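Local coordinates for protein aromatic-ring-hydroxylating dioxygenase beta subunit (Catenulispora acidiphila, PDB 6VW4) that is of unknown function but adopts an NTF2-like fold whose pocket binds a benzoisochromenyl acetic acid, consistent with a role in polyketide biosynthesis, at residues Q15-Q18 / A19-H23. Residues are numbered along the deposited sequence; the frame is centred on the assembly and turned at random.
With SDN ([(3S)-9-hydroxy-1-methyl-10-oxo-4,10-dihydro-3H-benzo[g]isochromen-3-yl]acetic acid), chain C.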
ATOM      1  N   GLN A  15      -1.664   1.132 -11.683  1.00 26.13           N
ATOM      2  CA  GLN A  15      -1.578   0.244 -10.525  1.00 29.75           C
ATOM      3  C   GLN A  15      -1.725  -1.219 -10.935  1.00 29.45           C
ATOM      4  O   GLN A  15      -0.999  -2.087 -10.432  1.00 28.04           O
ATOM      5  CB  GLN A  15      -2.652   0.589  -9.507  1.00 24.86           C
ATOM      6  CG  GLN A  15      -2.598   1.957  -8.962  1.00 28.73           C
ATOM      7  CD  GLN A  15      -3.842   2.262  -8.131  1.00 37.18           C
ATOM      8  OE1 GLN A  15      -4.937   2.548  -8.661  1.00 37.04           O
ATOM      9  NE2 GLN A  15      -3.694   2.173  -6.834  1.00 37.52           N
ATOM     10  N   GLN A  16      -2.662  -1.509 -11.856  1.00 29.90           N
ATOM     11  CA  GLN A  16      -2.866  -2.882 -12.311  1.00 27.19           C
ATOM     12  C   GLN A  16      -1.623  -3.404 -13.012  1.00 30.94           C
ATOM     13  O   GLN A  16      -1.218  -4.565 -12.814  1.00 27.21           O
ATOM     14  CB  GLN A  16      -4.077  -2.956 -13.247  1.00 33.62           C
ATOM     15  CG  GLN A  16      -4.192  -4.263 -14.046  1.00 32.67           C
ATOM     16  CD  GLN A  16      -5.104  -5.304 -13.365  1.00 32.83           C
ATOM     17  OE1 GLN A  16      -5.601  -5.080 -12.263  1.00 32.56           O
ATOM     18  NE2 GLN A  16      -5.313  -6.442 -14.021  1.00 37.40           N
ATOM     19  N   HIS A  17      -1.047  -2.574 -13.883  1.00 26.72           N
ATOM     20  CA  HIS A  17       0.161  -2.944 -14.610  1.00 28.52           C
ATOM     21  C   HIS A  17       1.319  -3.152 -13.642  1.00 28.97           C
ATOM     22  O   HIS A  17       2.052  -4.132 -13.738  1.00 30.30           O
ATOM     23  CB  HIS A  17       0.474  -1.825 -15.633  1.00 30.58           C
ATOM     24  CG  HIS A  17       1.791  -1.962 -16.328  1.00 41.07           C
ATOM     25  ND1 HIS A  17       2.007  -2.862 -17.356  1.00 36.42           N
ATOM     26  CD2 HIS A  17       2.958  -1.282 -16.165  1.00 35.43           C
ATOM     27  CE1 HIS A  17       3.261  -2.755 -17.764  1.00 38.92           C
ATOM     28  NE2 HIS A  17       3.851  -1.787 -17.078  1.00 39.47           N
ATOM     29  N   GLN A  18       1.501  -2.242 -12.680  1.00 24.58           N
ATOM     30  CA  GLN A  18       2.606  -2.444 -11.733  1.00 30.49           C
ATOM     31  C   GLN A  18       2.412  -3.712 -10.918  1.00 28.23           C
ATOM     32  O   GLN A  18       3.365  -4.464 -10.693  1.00 27.14           O
ATOM     33  CB  GLN A  18       2.763  -1.234 -10.824  1.00 29.48           C
ATOM     34  CG  GLN A  18       3.311  -0.021 -11.589  1.00 30.06           C
ATOM     35  CD  GLN A  18       3.309   1.208 -10.754  1.00 34.84           C
ATOM     36  OE1 GLN A  18       2.501   1.325  -9.837  1.00 33.10           O
ATOM     37  NE2 GLN A  18       4.213   2.143 -11.057  1.00 34.85           N
ATOM     38  N   ALA A  19       1.168  -3.995 -10.519  1.00 28.51           N
ATOM     39  CA  ALA A  19       0.893  -5.197  -9.744  1.00 28.06           C
ATOM     40  C   ALA A  19       1.262  -6.450 -10.523  1.00 32.49           C
ATOM     41  O   ALA A  19       1.964  -7.333 -10.008  1.00 35.26           O
ATOM     42  CB  ALA A  19      -0.586  -5.239  -9.365  1.00 31.35           C
ATOM     43  N   ARG A  20       0.825  -6.536 -11.789  1.00 32.06           N
ATOM     44  CA  ARG A  20       1.152  -7.714 -12.604  1.00 34.95           C
ATOM     45  C   ARG A  20       2.662  -7.847 -12.802  1.00 33.49           C
ATOM     46  O   ARG A  20       3.221  -8.928 -12.617  1.00 39.73           O
ATOM     47  CB  ARG A  20       0.452  -7.648 -13.970  1.00 35.27           C
ATOM     48  CG  ARG A  20      -1.060  -7.703 -13.927  1.00 46.98           C
ATOM     49  CD  ARG A  20      -1.625  -9.088 -14.124  1.00 61.62           C
ATOM     50  NE  ARG A  20      -2.991  -9.029 -14.657  1.00 80.45           N
ATOM     51  CZ  ARG A  20      -4.024  -9.732 -14.188  1.00 75.10           C
ATOM     52  NH1 ARG A  20      -3.867 -10.578 -13.165  1.00 66.76           N
ATOM     53  NH2 ARG A  20      -5.222  -9.586 -14.742  1.00 70.21           N
ATOM     54  N   GLN A  21       3.339  -6.756 -13.173  1.00 30.42           N
ATOM     55  CA  GLN A  21       4.792  -6.758 -13.239  1.00 33.95           C
ATOM     56  C   GLN A  21       5.410  -7.413 -12.013  1.00 38.50           C
ATOM     57  O   GLN A  21       6.274  -8.284 -12.124  1.00 33.19           O
ATOM     58  CB  GLN A  21       5.340  -5.335 -13.279  1.00 31.32           C
ATOM     59  CG  GLN A  21       5.451  -4.733 -14.552  1.00 43.16           C
ATOM     60  CD  GLN A  21       6.120  -3.390 -14.451  1.00 43.16           C
ATOM     61  OE1 GLN A  21       5.951  -2.648 -13.461  1.00 38.90           O
ATOM     62  NE2 GLN A  21       6.827  -3.026 -15.505  1.00 47.43           N
ATOM     63  N   MET A  22       5.047  -6.917 -10.818  1.00 33.00           N
ATOM     64  CA  MET A  22       5.733  -7.376  -9.615  1.00 35.46           C
ATOM     65  C   MET A  22       5.311  -8.780  -9.212  1.00 34.01           C
ATOM     66  O   MET A  22       6.092  -9.486  -8.571  1.00 40.31           O
ATOM     67  CB  MET A  22       5.515  -6.425  -8.439  1.00 30.41           C
ATOM     68  CG  MET A  22       6.125  -5.071  -8.573  1.00 39.34           C
ATOM     69  SD  MET A  22       7.639  -5.041  -9.611  1.00 49.94           S
ATOM     70  CE  MET A  22       8.705  -5.439  -8.135  1.00 41.17           C
ATOM     71  N   HIS A  23       4.091  -9.203  -9.551  1.00 33.63           N
ATOM     72  CA  HIS A  23       3.731 -10.599  -9.290  1.00 41.74           C
ATOM     73  C   HIS A  23       4.668 -11.535 -10.048  1.00 37.86           C
ATOM     74  O   HIS A  23       5.143 -12.542  -9.506  1.00 40.28           O
ATOM     75  CB  HIS A  23       2.268 -10.895  -9.659  1.00 32.31           C
ATOM     76  CG  HIS A  23       1.255 -10.205  -8.775  1.00 52.94           C
ATOM     77  ND1 HIS A  23      -0.081 -10.094  -9.114  1.00 46.98           N
ATOM     78  CD2 HIS A  23       1.389  -9.578  -7.574  1.00 45.70           C
ATOM     79  CE1 HIS A  23      -0.722  -9.430  -8.164  1.00 41.54           C
ATOM     80  NE2 HIS A  23       0.144  -9.113  -7.216  1.00 45.71           N
TER
HETATM   81  O4  SDN C 201      11.730  -4.113  -9.996  1.00 64.73           O
HETATM   82  C11 SDN C 201      11.661  -3.149  -8.989  1.00 57.36           C
HETATM   83  C12 SDN C 201      12.612  -3.078  -7.972  1.00 58.35           C
HETATM   84  C13 SDN C 201      13.774  -4.097  -7.974  1.00 66.94           C
HETATM   85  O5  SDN C 201      13.845  -4.918  -8.829  1.00 70.41           O
HETATM   86  C14 SDN C 201      14.816  -4.029  -6.872  1.00 81.79           C
HETATM   87  C15 SDN C 201      15.996  -5.030  -6.878  1.00 89.40           C
HETATM   88  O3  SDN C 201      17.215  -4.565  -6.260  1.00 88.46           O
HETATM   89  C16 SDN C 201      15.970  -6.360  -7.645  1.00 82.42           C
HETATM   90  C10 SDN C 201      10.592  -2.268  -8.968  1.00 67.24           C
HETATM   91  C9  SDN C 201      10.483  -1.299  -7.959  1.00 58.92           C
HETATM   92  C8  SDN C 201      11.436  -1.218  -6.955  1.00 60.13           C
HETATM   93  C7  SDN C 201      12.503  -2.111  -6.948  1.00 70.66           C
HETATM   94  C6  SDN C 201      13.567  -2.024  -5.805  1.00 72.91           C
HETATM   95  C5  SDN C 201      14.720  -3.026  -5.837  1.00 78.70           C
HETATM   96  C4  SDN C 201      15.739  -2.955  -4.790  1.00 86.00           C
HETATM   97  C3  SDN C 201      17.003  -3.760  -5.045  1.00 86.87           C
HETATM   98  C2  SDN C 201      16.884  -4.764  -3.913  1.00 87.75           C
HETATM   99  C1  SDN C 201      17.836  -4.724  -2.736  1.00 88.97           C
HETATM  100  O2  SDN C 201      18.696  -3.816  -2.662  1.00 87.12           O
HETATM  101  O1  SDN C 201      17.742  -5.628  -1.854  1.00 98.21           O
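H17 and Q21, one turn apart on helix 8-26 of this NTF2-like, SnoaL-type fold, illustrate how a single helix can serve the curved sheet, a subunit interface and a ligand pocket at once. Four successive i to i+4 backbone bonds hold the turns together, among them Q21 N to H17 O at 3.0 Å. The H17 imidazole crosses the Q21 chain at a slant, its chi1 of 172° placing CG opposite the backbone N, and Q21 CG lies over one ring face near the rim. The ring and the Q21 amide are turned 37° apart, and H17 NE2 comes within 3.6 Å of Q21 NE2. Each meets a threonine of the surrounding fold by a hydrogen bond: H17 NE2 uses T134 OG1 of strand 132-139, while Q21 NE2 uses T36 OG1.

Q16 and R20 form a second such pair, facing another subunit. They run side by side in the same direction, with the Q16 amide nitrogen above the guanidinium and the two planes 80° apart. Q16 NE2 to R20 NH2, at 3.2 Å, brings two donors together and makes no hydrogen bond; the amide nitrogen is instead bonded to the carbonyl oxygen of I85 of the second subunit, against which R20 also packs. R20 CG approaches Q16 O to 3.3 Å.

On the sheet side, Q18 keeps an extended chain whose NE2 bonds to D122 OD2, and Q18 O accepts M22 N at 3.0 Å. M22 stands at the ligand end: bends at its second and third torsions lead its thioether off residues 15-18 to bound SDN, where the terminal methyl M22 CE touches ring carbon SDN C10 at 3.8 Å.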